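Local coordinates for protein putative LacI-family transcriptional regulator (Bacteroides fragilis, PDB 3GBV) that probably regulates transcription as a LacI-family DNA-binding protein, responding to a small effector bound by its periplasmic-binding-protein-like domain, at residues Y50-S62 against F75-T87. Sequence-based numbering, arbitrary orientation.
With EDO (1,2-ethanediol), chain C.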
loop_
_atom_site.group_PDB
_atom_site.type_symbol
_atom_site.label_atom_id
_atom_site.label_comp_id
_atom_site.label_asym_id
_atom_site.label_seq_id
_atom_site.Cartn_x
_atom_site.Cartn_y
_atom_site.Cartn_z
ATOM N N TYR A 50 -4.450 23.435 18.189
ATOM C CA TYR A 50 -3.526 24.447 18.661
ATOM C C TYR A 50 -2.871 25.225 17.536
ATOM O O TYR A 50 -2.757 24.733 16.411
ATOM C CB TYR A 50 -2.443 23.785 19.512
ATOM C CG TYR A 50 -1.468 22.930 18.730
ATOM C CD1 TYR A 50 -0.376 23.504 18.077
ATOM C CD2 TYR A 50 -1.603 21.539 18.687
ATOM C CE1 TYR A 50 0.568 22.715 17.413
ATOM C CE2 TYR A 50 -0.668 20.740 18.022
ATOM C CZ TYR A 50 0.420 21.335 17.390
ATOM O OH TYR A 50 1.378 20.550 16.773
ATOM N N ASP A 51 -2.443 26.447 17.847
ATOM C CA ASP A 51 -1.754 27.275 16.872
ATOM C C ASP A 51 -0.333 26.744 16.958
ATOM O O ASP A 51 0.297 26.826 18.008
ATOM C CB ASP A 51 -1.788 28.748 17.281
ATOM C CG ASP A 51 -1.315 29.667 16.169
ATOM O OD1 ASP A 51 -0.446 29.238 15.372
ATOM O OD2 ASP A 51 -1.805 30.819 16.099
ATOM N N PRO A 52 0.188 26.187 15.862
ATOM C CA PRO A 52 1.545 25.636 15.869
ATOM C C PRO A 52 2.690 26.641 15.860
ATOM O O PRO A 52 3.819 26.299 16.210
ATOM C CB PRO A 52 1.580 24.761 14.609
ATOM C CG PRO A 52 0.123 24.624 14.193
ATOM C CD PRO A 52 -0.457 25.950 14.564
ATOM N N TYR A 53 2.414 27.878 15.466
ATOM C CA TYR A 53 3.488 28.852 15.376
ATOM C C TYR A 53 3.420 30.011 16.350
ATOM O O TYR A 53 4.255 30.917 16.312
ATOM C CB TYR A 53 3.583 29.341 13.929
ATOM C CG TYR A 53 3.564 28.183 12.948
ATOM C CD1 TYR A 53 2.365 27.732 12.394
ATOM C CD2 TYR A 53 4.730 27.478 12.651
ATOM C CE1 TYR A 53 2.330 26.603 11.570
ATOM C CE2 TYR A 53 4.706 26.352 11.832
ATOM C CZ TYR A 53 3.507 25.921 11.298
ATOM O OH TYR A 53 3.487 24.807 10.498
ATOM N N ASP A 54 2.433 29.965 17.236
ATOM C CA ASP A 54 2.263 30.997 18.244
ATOM C C ASP A 54 2.586 30.349 19.590
ATOM O O ASP A 54 1.730 29.699 20.191
ATOM C CB ASP A 54 0.821 31.497 18.239
ATOM C CG ASP A 54 0.605 32.662 19.182
ATOM O OD1 ASP A 54 1.043 32.582 20.351
ATOM O OD2 ASP A 54 -0.012 33.658 18.755
ATOM N N TYR A 55 3.822 30.520 20.046
ATOM C CA TYR A 55 4.274 29.936 21.306
ATOM C C TYR A 55 3.332 30.206 22.461
ATOM O O TYR A 55 2.863 29.279 23.122
ATOM C CB TYR A 55 5.662 30.463 21.674
ATOM C CG TYR A 55 6.067 30.182 23.106
ATOM C CD1 TYR A 55 6.587 28.944 23.483
ATOM C CD2 TYR A 55 5.921 31.161 24.089
ATOM C CE1 TYR A 55 6.960 28.695 24.810
ATOM C CE2 TYR A 55 6.287 30.922 25.412
ATOM C CZ TYR A 55 6.806 29.692 25.766
ATOM O OH TYR A 55 7.185 29.490 27.072
ATOM N N ASN A 56 3.081 31.483 22.718
ATOM C CA ASN A 56 2.206 31.871 23.811
ATOM C C ASN A 56 0.837 31.211 23.681
ATOM O O ASN A 56 0.237 30.818 24.681
ATOM C CB ASN A 56 2.076 33.392 23.850
ATOM C CG ASN A 56 3.416 34.081 24.037
ATOM O OD1 ASN A 56 4.012 34.035 25.117
ATOM N ND2 ASN A 56 3.904 34.716 22.977
ATOM N N SER A 57 0.353 31.079 22.449
ATOM C CA SER A 57 -0.943 30.452 22.216
ATOM C C SER A 57 -0.867 28.963 22.521
ATOM O O SER A 57 -1.710 28.431 23.250
ATOM C CB SER A 57 -1.393 30.649 20.766
ATOM O OG SER A 57 -2.643 30.021 20.536
ATOM N N PHE A 58 0.145 28.301 21.958
ATOM C CA PHE A 58 0.333 26.870 22.170
ATOM C C PHE A 58 0.438 26.540 23.655
ATOM O O PHE A 58 -0.128 25.552 24.119
ATOM C CB PHE A 58 1.591 26.364 21.458
ATOM C CG PHE A 58 1.913 24.928 21.771
ATOM C CD1 PHE A 58 1.072 23.906 21.345
ATOM C CD2 PHE A 58 3.003 24.602 22.577
ATOM C CE1 PHE A 58 1.310 22.582 21.718
ATOM C CE2 PHE A 58 3.246 23.279 22.956
ATOM C CZ PHE A 58 2.396 22.270 22.530
ATOM N N VAL A 59 1.169 27.369 24.393
ATOM C CA VAL A 59 1.341 27.176 25.827
ATOM C C VAL A 59 -0.017 27.249 26.522
ATOM O O VAL A 59 -0.355 26.391 27.339
ATOM C CB VAL A 59 2.268 28.266 26.426
ATOM C CG1 VAL A 59 2.301 28.160 27.943
ATOM C CG2 VAL A 59 3.675 28.122 25.851
ATOM N N ALA A 60 -0.786 28.280 26.194
ATOM C CA ALA A 60 -2.104 28.469 26.788
ATOM C C ALA A 60 -3.008 27.262 26.566
ATOM O O ALA A 60 -3.672 26.804 27.497
ATOM C CB ALA A 60 -2.760 29.719 26.219
ATOM N N THR A 61 -3.037 26.742 25.343
ATOM C CA THR A 61 -3.884 25.587 25.050
ATOM C C THR A 61 -3.339 24.313 25.698
ATOM O O THR A 61 -4.105 23.505 26.233
ATOM C CB THR A 61 -4.022 25.339 23.524
ATOM O OG1 THR A 61 -2.785 24.836 23.009
ATOM C CG2 THR A 61 -4.372 26.631 22.796
ATOM N N SER A 62 -2.018 24.141 25.653
ATOM C CA SER A 62 -1.388 22.956 26.230
ATOM C C SER A 62 -1.622 22.941 27.729
ATOM O O SER A 62 -1.883 21.893 28.315
ATOM C CB SER A 62 0.113 22.952 25.942
ATOM O OG SER A 62 0.758 24.000 26.639
ATOM N N PHE A 75 -0.371 13.261 20.844
ATOM C CA PHE A 75 -0.020 14.597 20.402
ATOM C C PHE A 75 0.820 14.607 19.138
ATOM O O PHE A 75 1.786 13.859 19.020
ATOM C CB PHE A 75 0.711 15.287 21.564
ATOM C CG PHE A 75 1.462 16.538 21.188
ATOM C CD1 PHE A 75 0.835 17.584 20.507
ATOM C CD2 PHE A 75 2.796 16.689 21.565
ATOM C CE1 PHE A 75 1.533 18.765 20.212
ATOM C CE2 PHE A 75 3.498 17.860 21.279
ATOM C CZ PHE A 75 2.864 18.903 20.599
ATOM N N ALA A 76 0.430 15.450 18.188
ATOM C CA ALA A 76 1.147 15.593 16.926
ATOM C C ALA A 76 1.969 16.872 17.013
ATOM O O ALA A 76 1.420 17.969 16.953
ATOM C CB ALA A 76 0.170 15.690 15.776
ATOM N N PRO A 77 3.296 16.747 17.162
ATOM C CA PRO A 77 4.220 17.890 17.264
ATOM C C PRO A 77 4.489 18.595 15.932
ATOM O O PRO A 77 4.604 17.952 14.897
ATOM C CB PRO A 77 5.509 17.262 17.809
ATOM C CG PRO A 77 5.085 15.895 18.319
ATOM C CD PRO A 77 4.010 15.480 17.375
ATOM N N THR A 78 4.591 19.916 15.967
ATOM C CA THR A 78 4.891 20.681 14.762
ATOM C C THR A 78 6.238 21.358 15.027
ATOM O O THR A 78 7.256 20.971 14.447
ATOM C CB THR A 78 3.792 21.740 14.470
ATOM O OG1 THR A 78 2.533 21.084 14.266
ATOM C CG2 THR A 78 4.135 22.538 13.222
ATOM N N VAL A 79 6.237 22.356 15.909
ATOM C CA VAL A 79 7.455 23.070 16.291
ATOM C C VAL A 79 7.884 22.465 17.629
ATOM O O VAL A 79 7.370 22.838 18.683
ATOM C CB VAL A 79 7.192 24.596 16.488
ATOM C CG1 VAL A 79 8.421 25.269 17.065
ATOM C CG2 VAL A 79 6.812 25.245 15.156
ATOM N N PRO A 80 8.830 21.520 17.604
ATOM C CA PRO A 80 9.273 20.901 18.858
ATOM C C PRO A 80 9.844 21.832 19.933
ATOM O O PRO A 80 9.691 21.563 21.125
ATOM C CB PRO A 80 10.283 19.846 18.385
ATOM C CG PRO A 80 10.845 20.446 17.136
ATOM C CD PRO A 80 9.612 21.017 16.458
ATOM N N GLN A 81 10.479 22.927 19.531
ATOM C CA GLN A 81 11.064 23.835 20.514
ATOM C C GLN A 81 10.061 24.581 21.393
ATOM O O GLN A 81 10.450 25.351 22.269
ATOM C CB GLN A 81 12.003 24.838 19.835
ATOM C CG GLN A 81 11.439 25.495 18.593
ATOM C CD GLN A 81 11.849 24.776 17.323
ATOM O OE1 GLN A 81 11.692 23.560 17.198
ATOM N NE2 GLN A 81 12.375 25.534 16.362
ATOM N N TYR A 82 8.773 24.359 21.163
ATOM C CA TYR A 82 7.747 24.998 21.979
ATOM C C TYR A 82 7.149 23.965 22.930
ATOM O O TYR A 82 6.266 24.297 23.714
ATOM C CB TYR A 82 6.603 25.538 21.107
ATOM C CG TYR A 82 6.905 26.759 20.267
ATOM C CD1 TYR A 82 8.133 27.417 20.348
ATOM C CD2 TYR A 82 5.950 27.257 19.377
ATOM C CE1 TYR A 82 8.405 28.541 19.557
ATOM C CE2 TYR A 82 6.209 28.374 18.587
ATOM C CZ TYR A 82 7.436 29.011 18.681
ATOM O OH TYR A 82 7.693 30.113 17.896
ATOM N N THR A 83 7.641 22.729 22.881
ATOM C CA THR A 83 7.058 21.646 23.684
ATOM C C THR A 83 7.684 21.141 24.984
ATOM O O THR A 83 6.999 20.484 25.764
ATOM C CB THR A 83 6.840 20.394 22.810
ATOM O OG1 THR A 83 8.099 19.757 22.559
ATOM C CG2 THR A 83 6.204 20.776 21.487
ATOM N N LYS A 84 8.962 21.407 25.223
ATOM C CA LYS A 84 9.599 20.916 26.446
ATOM C C LYS A 84 8.731 21.125 27.694
ATOM O O LYS A 84 8.586 20.225 28.524
ATOM C CB LYS A 84 10.955 21.589 26.644
ATOM C CG LYS A 84 11.784 20.955 27.735
ATOM C CD LYS A 84 13.161 21.581 27.820
ATOM C CE LYS A 84 14.049 20.759 28.737
ATOM N NZ LYS A 84 13.377 20.512 30.046
ATOM N N GLY A 85 8.144 22.307 27.822
ATOM C CA GLY A 85 7.313 22.571 28.978
ATOM C C GLY A 85 6.136 21.615 29.072
ATOM O O GLY A 85 5.803 21.126 30.159
ATOM N N PHE A 86 5.514 21.337 27.930
ATOM C CA PHE A 86 4.354 20.456 27.885
ATOM C C PHE A 86 4.699 19.032 28.317
ATOM O O PHE A 86 4.106 18.500 29.252
ATOM C CB PHE A 86 3.748 20.462 26.473
ATOM C CG PHE A 86 2.435 19.735 26.367
ATOM C CD1 PHE A 86 1.411 19.971 27.281
ATOM C CD2 PHE A 86 2.222 18.811 25.350
ATOM C CE1 PHE A 86 0.192 19.290 27.178
ATOM C CE2 PHE A 86 1.016 18.131 25.238
ATOM C CZ PHE A 86 -0.001 18.365 26.150
ATOM N N THR A 87 5.675 18.431 27.645
ATOM C CA THR A 87 6.100 17.070 27.946
ATOM C C THR A 87 6.688 16.906 29.350
ATOM O O THR A 87 6.513 15.859 29.970
ATOM C CB THR A 87 7.114 16.577 26.894
ATOM O OG1 THR A 87 8.198 17.509 26.799
ATOM C CG2 THR A 87 6.434 16.445 25.518
HETATM C C1 EDO C . 3.836 21.960 18.988
HETATM O O1 EDO C . 5.017 21.302 18.520
HETATM C C2 EDO C . 3.940 23.463 18.715
HETATM O O2 EDO C . 4.113 23.692 17.309
#
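Phe58 reaches from the first turn of helix 55-66 to the end of strand 72-75, where its CZ lies 3.9 Å from CZ of Phe75, the two side chains arriving from opposite directions. CG of Phe58 stands anti to its backbone N (chi1 174°), and the ring ends up with its CE2 edge against the carbonyl oxygen of Tyr82. One turn further on, Ser62 lays CB 3.5 Å from CD1 of Phe86 in helix 84-93. The Tyr50 ring meets Phe75 obliquely (planes at 57°), its CE2 lying 3.7 Å from Phe75 CE1, and CE1 of Phe58 sits over the centre of the Tyr50 ring. Toward the helix start, Tyr82 is sandwiched: CG1 of Val79 covers one face, and CB of Tyr55 the other in a CH-pi contact, 3.7 Å from the ring centroid. The Tyr55 ring then turns an edge to the same face, planes at 74°. Both segments start at the C-terminal ends of strands of the parallel sheet in one lobe of a periplasmic-binding-protein fold, on the side turned to the second lobe, the region where relatives bind their effectors; Tyr53 stacks on His145 of that lobe. An ethanediol, probably from the crystallisation liquor, lies over a face of Phe58, with C1 near the edge of Phe75. Its O2 bridges the segments, donating to Pro52 O and accepting from Val79 N; O1 accepts from Thr78 N. Beside it, Tyr50 OH donates to Ala76 O (2.6 Å), in the carbonyl plane, and accepts from Thr78 OG1 at 2.8 Å, two bonds that fix this buried OH. The Thr78 methyl CG2 touches both Pro52 CB and Tyr53 OH. At the outer edge Asp51 OD1 closes an Asx turn with Tyr53 N, and Asp54 N-caps helix 55-66 through OD1, which takes Ser57 N from above the carboxylate plane.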